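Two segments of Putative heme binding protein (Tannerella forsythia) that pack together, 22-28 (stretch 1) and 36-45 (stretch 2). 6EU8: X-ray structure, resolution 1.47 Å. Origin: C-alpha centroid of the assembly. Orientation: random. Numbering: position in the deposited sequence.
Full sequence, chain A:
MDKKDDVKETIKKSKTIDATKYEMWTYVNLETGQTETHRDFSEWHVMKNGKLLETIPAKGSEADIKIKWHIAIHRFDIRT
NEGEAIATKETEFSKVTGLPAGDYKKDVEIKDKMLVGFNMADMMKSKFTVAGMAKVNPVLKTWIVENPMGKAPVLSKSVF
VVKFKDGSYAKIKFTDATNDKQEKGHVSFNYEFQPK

Stretch 1, residues 22-28: YEMWTYV
Stretch 2, residues 36-45: ETHRDFSEWH

The strongest polar links are backbone hydrogen bonds joining two antiparallel strands, 24-28 and 36-39, whose axes approach to 4.7 Å with 152° between their N-to-C directions. Tyr 27 and Glu 36 form one reciprocal pair: Tyr 27 N donates to Glu 36 O (2.8 Å, N-H...O angle 166°), and Glu 36 N donates to Tyr 27 O (3.1 Å, 154°). Two residues along, Trp 25 N donates to His 38 O (3.0 Å, 173°) and His 38 N to Trp 25 O (3.0 Å, 161°). The ladder continues past the strand ends, where Asp 40 N reaches Glu 23 O at 2.9 Å and 170°, close to linear.

Between these pairs lie the non-hydrogen-bonded positions, Thr 26 with Thr 37 (CA to CA 4.3 Å) and Met 24 with Arg 39 (CA to CA 4.4 Å). The hydrogen-bonded pairs are wider, with CA-CA separations of 5.7 Å for Trp 25 and His 38 and 5.3 Å for Tyr 27 and Glu 36. At the narrow positions CA-H...O contacts add to the ladder: Thr 26 CA lies 3.4 Å from Glu 36 O, Thr 37 CA 3.4 Å from Trp 25 O, and Arg 39 CA 3.5 Å from Glu 23 O. Strand phi/psi values are extended, for example -116/153 at Met 24, -92/130 at Tyr 27 and -112/128 at Thr 37, with phi less negative at Arg 39 (-59/135).

Asp 40 (phi/psi -45/135, chi1 177°, t) ties side chain to side chain. Its OD2 accepts from Trp 25 NE1 at 3.0 Å and 157°, near the indole plane, as expected for a ring N-H donor; Trp 25 has chi1 -72° (m) and chi2 95°. Asp 40 OD1 accepts from Trp 44 NE1 (3.0 Å), Ser 42 N (3.0 Å) and Ser 42 OG (2.7 Å), so one carboxylate fastens the turn as well as the neighbouring strand.

Thr 26 and Thr 37, both chi1 m, project from the same face of the sheet, and their OG1 atoms share a 3.0 Å hydrogen bond in which either could be the donor. Trp 25, Tyr 27, Glu 36 and His 38 occupy the other face. There His 38 NE2 donates to Glu 36 OE1 (2.7 Å, 172°), while His 38 CD2 sits 4.1 Å from Tyr 27 CD1. A water bridges the strands, 2.7 Å from Tyr 27 OH and donating to His 38 O at 2.9 Å.

Apolar packing completes the contact. Tyr 27 (chi1 -57°, m; chi2 88°) brings its CZ to 4.3 Å from Phe 41 CE2, with Phe 41 at chi1 -55° (m). Met 24 (chi1 m, chi2 m, chi3 t) places CB 3.9 Å from Thr 37 CG2 and SD 4.2 Å from Arg 39 CB; Arg 39 is t through chi3. Just before Met 24, Glu 23 CB lies 3.8 Å from CH2 of Trp 44 (chi1 -69°, m; chi2 4°). Together the stretches bury 579 Å².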

ATOM      1  N   TYR A  22       6.773 -10.701  -1.661  1.00 22.65           N
ATOM      2  CA  TYR A  22       5.473 -10.903  -2.338  1.00 23.33           C
ATOM      3  C   TYR A  22       4.370 -11.524  -1.418  1.00 23.04           C
ATOM      4  O   TYR A  22       3.163 -11.302  -1.650  1.00 23.03           O
ATOM      5  CB  TYR A  22       5.661 -11.702  -3.641  1.00 23.80           C
ATOM      6  CG  TYR A  22       6.378 -10.930  -4.746  1.00 23.85           C
ATOM      7  CD1 TYR A  22       5.701 -10.137  -5.643  1.00 23.74           C
ATOM      8  CD2 TYR A  22       7.768 -11.036  -4.891  1.00 26.41           C
ATOM      9  CE1 TYR A  22       6.348  -9.420  -6.639  1.00 25.42           C
ATOM     10  CE2 TYR A  22       8.425 -10.337  -5.883  1.00 26.98           C
ATOM     11  CZ  TYR A  22       7.730  -9.538  -6.756  1.00 25.92           C
ATOM     12  OH  TYR A  22       8.390  -8.819  -7.750  1.00 27.39           O
ATOM     13  N   GLU A  23       4.775 -12.272  -0.403  1.00 23.00           N
ATOM     14  CA  GLU A  23       3.832 -12.954   0.499  1.00 23.89           C
ATOM     15  C   GLU A  23       3.138 -12.054   1.507  1.00 23.59           C
ATOM     16  O   GLU A  23       2.145 -12.502   2.091  1.00 23.16           O
ATOM     17  CB  GLU A  23       4.525 -14.090   1.289  1.00 25.62           C
ATOM     18  CG  GLU A  23       5.180 -15.163   0.410  1.00 26.72           C
ATOM     19  CD  GLU A  23       6.652 -14.912   0.104  1.00 32.82           C
ATOM     20  OE1 GLU A  23       7.145 -13.746   0.127  1.00 28.01           O
ATOM     21  OE2 GLU A  23       7.331 -15.919  -0.199  1.00 39.15           O
ATOM     22  N   MET A  24       3.668 -10.832   1.758  1.00 21.62           N
ATOM     23  CA  MET A  24       3.344 -10.074   2.949  1.00 23.34           C
ATOM     24  C   MET A  24       2.624  -8.743   2.706  1.00 21.54           C
ATOM     25  O   MET A  24       2.780  -8.120   1.648  1.00 22.02           O
ATOM     26  CB  MET A  24       4.622  -9.739   3.734  1.00 24.49           C
ATOM     27  CG  MET A  24       5.544 -10.879   4.125  1.00 26.64           C
ATOM     28  SD  MET A  24       4.713 -11.975   5.290  1.00 26.58           S
ATOM     29  CE  MET A  24       5.807 -13.400   5.326  1.00 32.28           C
ATOM     30  N   TRP A  25       1.849  -8.332   3.711  1.00 21.28           N
ATOM     31  CA  TRP A  25       1.397  -6.953   3.873  1.00 21.12           C
ATOM     32  C   TRP A  25       2.012  -6.358   5.144  1.00 23.49           C
ATOM     33  O   TRP A  25       2.085  -7.044   6.154  1.00 23.76           O
ATOM     34  CB  TRP A  25      -0.113  -6.901   4.016  1.00 20.99           C
ATOM     35  CG  TRP A  25      -0.923  -7.186   2.780  1.00 20.38           C
ATOM     36  CD1 TRP A  25      -1.447  -8.370   2.414  1.00 20.24           C
ATOM     37  CD2 TRP A  25      -1.364  -6.234   1.805  1.00 20.18           C
ATOM     38  NE1 TRP A  25      -2.154  -8.248   1.237  1.00 21.53           N
ATOM     39  CE2 TRP A  25      -2.116  -6.936   0.852  1.00 19.50           C
ATOM     40  CE3 TRP A  25      -1.163  -4.860   1.628  1.00 20.66           C
ATOM     41  CZ2 TRP A  25      -2.719  -6.297  -0.224  1.00 20.43           C
ATOM     42  CZ3 TRP A  25      -1.724  -4.251   0.544  1.00 20.76           C
ATOM     43  CH2 TRP A  25      -2.494  -4.962  -0.366  1.00 20.58           C
ATOM     44  N   THR A  26       2.370  -5.070   5.122  1.00 22.61           N
ATOM     45  CA  THR A  26       2.753  -4.326   6.331  1.00 24.56           C
ATOM     46  C   THR A  26       1.679  -3.283   6.633  1.00 23.53           C
ATOM     47  O   THR A  26       1.427  -2.385   5.806  1.00 23.34           O
ATOM     48  CB  THR A  26       4.158  -3.699   6.189  1.00 24.19           C
ATOM     49  OG1 THR A  26       5.101  -4.760   5.982  1.00 26.72           O
ATOM     50  CG2 THR A  26       4.570  -2.956   7.454  1.00 25.25           C
ATOM     51  N   TYR A  27       1.034  -3.411   7.805  1.00 25.04           N
ATOM     52  CA  TYR A  27      -0.054  -2.531   8.266  1.00 24.92           C
ATOM     53  C   TYR A  27       0.545  -1.386   9.099  1.00 25.86           C
ATOM     54  O   TYR A  27       1.369  -1.643   9.973  1.00 26.81           O
ATOM     55  CB  TYR A  27      -1.093  -3.366   9.076  1.00 23.98           C
ATOM     56  CG  TYR A  27      -1.672  -4.528   8.271  1.00 23.89           C
ATOM     57  CD1 TYR A  27      -1.046  -5.787   8.237  1.00 23.66           C
ATOM     58  CD2 TYR A  27      -2.807  -4.361   7.496  1.00 24.17           C
ATOM     59  CE1 TYR A  27      -1.565  -6.831   7.467  1.00 23.78           C
ATOM     60  CE2 TYR A  27      -3.323  -5.403   6.703  1.00 22.22           C
ATOM     61  CZ  TYR A  27      -2.694  -6.638   6.703  1.00 22.20           C
ATOM     62  OH  TYR A  27      -3.195  -7.691   5.924  1.00 23.83           O
ATOM     63  N   VAL A  28       0.164  -0.142   8.793  1.00 24.78           N
ATOM     64  CA  VAL A  28       0.818   1.071   9.351  1.00 25.95           C
ATOM     65  C   VAL A  28      -0.193   1.971  10.074  1.00 24.74           C
ATOM     66  O   VAL A  28      -1.183   2.401   9.489  1.00 24.74           O
ATOM     67  CB  VAL A  28       1.508   1.923   8.243  1.00 26.03           C
ATOM     68  CG1 VAL A  28       2.288   3.123   8.822  1.00 26.16           C
ATOM     69  CG2 VAL A  28       2.427   1.062   7.370  1.00 25.39           C
ATOM     70  N   GLU A  36       2.916  -3.651  11.751  1.00 30.45           N
ATOM     71  CA  GLU A  36       2.815  -5.121  11.880  1.00 32.14           C
ATOM     72  C   GLU A  36       2.841  -5.739  10.489  1.00 31.02           C
ATOM     73  O   GLU A  36       2.159  -5.242   9.584  1.00 27.34           O
ATOM     74  CB  GLU A  36       1.505  -5.542  12.564  1.00 36.21           C
ATOM     75  CG  GLU A  36       1.624  -5.972  14.019  1.00 41.76           C
ATOM     76  CD  GLU A  36       0.268  -6.288  14.643  1.00 42.82           C
ATOM     77  OE1 GLU A  36      -0.498  -7.136  14.125  1.00 38.31           O
ATOM     78  OE2 GLU A  36      -0.063  -5.668  15.671  1.00 47.76           O
ATOM     79  N   THR A  37       3.623  -6.806  10.332  1.00 28.49           N
ATOM     80  CA  THR A  37       3.743  -7.496   9.060  1.00 29.23           C
ATOM     81  C   THR A  37       3.094  -8.893   9.171  1.00 30.29           C
ATOM     82  O   THR A  37       3.426  -9.662  10.089  1.00 31.10           O
ATOM     83  CB  THR A  37       5.210  -7.583   8.596  1.00 31.22           C
ATOM     84  OG1 THR A  37       5.760  -6.255   8.464  1.00 32.08           O
ATOM     85  CG2 THR A  37       5.353  -8.315   7.272  1.00 29.31           C
ATOM     86  N   HIS A  38       2.180  -9.235   8.253  1.00 28.10           N
ATOM     87  CA  HIS A  38       1.530 -10.559   8.242  1.00 26.40           C
ATOM     88  C   HIS A  38       1.397 -11.084   6.817  1.00 24.82           C
ATOM     89  O   HIS A  38       1.195 -10.307   5.878  1.00 24.45           O
ATOM     90  CB  HIS A  38       0.114 -10.504   8.793  1.00 26.67           C
ATOM     91  CG  HIS A  38       0.026 -10.057  10.220  1.00 29.59           C
ATOM     92  ND1 HIS A  38       0.138 -10.936  11.276  1.00 33.18           N
ATOM     93  CD2 HIS A  38      -0.135  -8.829  10.759  1.00 30.36           C
ATOM     94  CE1 HIS A  38       0.019 -10.266  12.411  1.00 32.12           C
ATOM     95  NE2 HIS A  38      -0.138  -8.984  12.129  1.00 33.43           N
ATOM     96  N   ARG A  39       1.507 -12.396   6.660  1.00 24.37           N
ATOM     97  CA  ARG A  39       1.250 -13.076   5.393  1.00 22.45           C
ATOM     98  C   ARG A  39      -0.189 -12.807   4.924  1.00 22.47           C
ATOM     99  O   ARG A  39      -1.126 -12.831   5.731  1.00 22.30           O
ATOM    100  CB  ARG A  39       1.472 -14.597   5.564  1.00 24.03           C
ATOM    101  CG  ARG A  39       1.262 -15.452   4.320  1.00 24.81           C
ATOM    102  CD  ARG A  39       1.484 -16.939   4.646  1.00 25.54           C
ATOM    103  NE  ARG A  39       1.256 -17.868   3.540  1.00 26.59           N
ATOM    104  CZ  ARG A  39       0.068 -18.242   3.080  1.00 24.22           C
ATOM    105  NH1 ARG A  39      -1.023 -17.747   3.623  1.00 23.75           N
ATOM    106  NH2 ARG A  39      -0.024 -19.097   2.063  1.00 24.73           N
ATOM    107  N   ASP A  40      -0.351 -12.502   3.639  1.00 21.54           N
ATOM    108  CA  ASP A  40      -1.680 -12.305   3.015  1.00 20.56           C
ATOM    109  C   ASP A  40      -2.656 -13.407   3.433  1.00 20.46           C
ATOM    110  O   ASP A  40      -2.272 -14.585   3.439  1.00 21.29           O
ATOM    111  CB  ASP A  40      -1.516 -12.188   1.484  1.00 20.40           C
ATOM    112  CG  ASP A  40      -2.834 -12.048   0.747  1.00 21.24           C
ATOM    113  OD1 ASP A  40      -3.509 -13.080   0.563  1.00 21.22           O
ATOM    114  OD2 ASP A  40      -3.186 -10.897   0.349  1.00 22.87           O
ATOM    115  N   PHE A  41      -3.900 -13.015   3.783  1.00 21.35           N
ATOM    116  CA  PHE A  41      -4.928 -13.910   4.375  1.00 21.78           C
ATOM    117  C   PHE A  41      -5.892 -14.595   3.393  1.00 22.99           C
ATOM    118  O   PHE A  41      -6.787 -15.348   3.819  1.00 24.48           O
ATOM    119  CB  PHE A  41      -5.771 -13.135   5.458  1.00 23.56           C
ATOM    120  CG  PHE A  41      -4.939 -12.482   6.552  1.00 23.75           C
ATOM    121  CD1 PHE A  41      -4.150 -13.245   7.397  1.00 25.44           C
ATOM    122  CD2 PHE A  41      -4.939 -11.110   6.740  1.00 24.99           C
ATOM    123  CE1 PHE A  41      -3.395 -12.660   8.413  1.00 25.31           C
ATOM    124  CE2 PHE A  41      -4.151 -10.508   7.734  1.00 24.94           C
ATOM    125  CZ  PHE A  41      -3.369 -11.300   8.559  1.00 26.08           C
ATOM    126  N   SER A  42      -5.716 -14.401   2.079  1.00 20.18           N
ATOM    127  CA  SER A  42      -6.627 -14.976   1.102  1.00 20.37           C
ATOM    128  C   SER A  42      -6.271 -16.447   0.771  1.00 19.34           C
ATOM    129  O   SER A  42      -5.194 -16.922   1.122  1.00 21.13           O
ATOM    130  CB  SER A  42      -6.649 -14.106  -0.155  1.00 21.09           C
ATOM    131  OG  SER A  42      -5.467 -14.225  -0.910  1.00 21.84           O
ATOM    132  N   GLU A  43      -7.181 -17.142   0.089  1.00 20.58           N
ATOM    133  CA  GLU A  43      -6.826 -18.419  -0.520  1.00 20.97           C
ATOM    134  C   GLU A  43      -5.909 -18.101  -1.734  1.00 21.17           C
ATOM    135  O   GLU A  43      -6.243 -17.263  -2.557  1.00 23.07           O
ATOM    136  CB  GLU A  43      -8.058 -19.229  -0.954  1.00 22.29           C
ATOM    137  CG  GLU A  43      -7.679 -20.567  -1.552  1.00 23.44           C
ATOM    138  CD  GLU A  43      -8.889 -21.409  -1.881  1.00 25.18           C
ATOM    139  OE1 GLU A  43      -9.475 -21.242  -2.982  1.00 25.25           O
ATOM    140  OE2 GLU A  43      -9.265 -22.206  -0.976  1.00 28.56           O
ATOM    141  N   TRP A  44      -4.738 -18.736  -1.792  1.00 22.33           N
ATOM    142  CA  TRP A  44      -3.800 -18.430  -2.900  1.00 22.11           C
ATOM    143  C   TRP A  44      -4.011 -19.410  -4.042  1.00 23.47           C
ATOM    144  O   TRP A  44      -4.341 -20.584  -3.816  1.00 22.65           O
ATOM    145  CB  TRP A  44      -2.376 -18.467  -2.425  1.00 22.41           C
ATOM    146  CG  TRP A  44      -1.954 -17.364  -1.464  1.00 22.30           C
ATOM    147  CD1 TRP A  44      -2.742 -16.379  -0.910  1.00 21.90           C
ATOM    148  CD2 TRP A  44      -0.662 -17.207  -0.886  1.00 22.07           C
ATOM    149  NE1 TRP A  44      -1.987 -15.598  -0.060  1.00 21.22           N
ATOM    150  CE2 TRP A  44      -0.704 -16.075  -0.032  1.00 23.23           C
ATOM    151  CE3 TRP A  44       0.552 -17.890  -1.045  1.00 24.58           C
ATOM    152  CZ2 TRP A  44       0.417 -15.639   0.705  1.00 23.43           C
ATOM    153  CZ3 TRP A  44       1.656 -17.468  -0.319  1.00 24.26           C
ATOM    154  CH2 TRP A  44       1.598 -16.335   0.515  1.00 25.38           C
ATOM    155  N   HIS A  45      -3.836 -18.911  -5.263  1.00 23.03           N
ATOM    156  CA  HIS A  45      -4.182 -19.651  -6.466  1.00 23.20           C
ATOM    157  C   HIS A  45      -2.956 -19.717  -7.376  1.00 23.43           C
ATOM    158  O   HIS A  45      -2.394 -18.662  -7.759  1.00 24.04           O
ATOM    159  CB  HIS A  45      -5.389 -19.033  -7.161  1.00 23.48           C
ATOM    160  CG  HIS A  45      -6.666 -19.174  -6.364  1.00 22.45           C
ATOM    161  ND1 HIS A  45      -7.721 -18.314  -6.490  1.00 23.66           N
ATOM    162  CD2 HIS A  45      -7.045 -20.117  -5.468  1.00 23.12           C
ATOM    163  CE1 HIS A  45      -8.694 -18.686  -5.669  1.00 24.61           C
ATOM    164  NE2 HIS A  45      -8.303 -19.773  -5.029  1.00 23.36           N
TER
HETATM  165  O   HOH W   1      -1.643  -9.933   5.621  1.00 23.01           O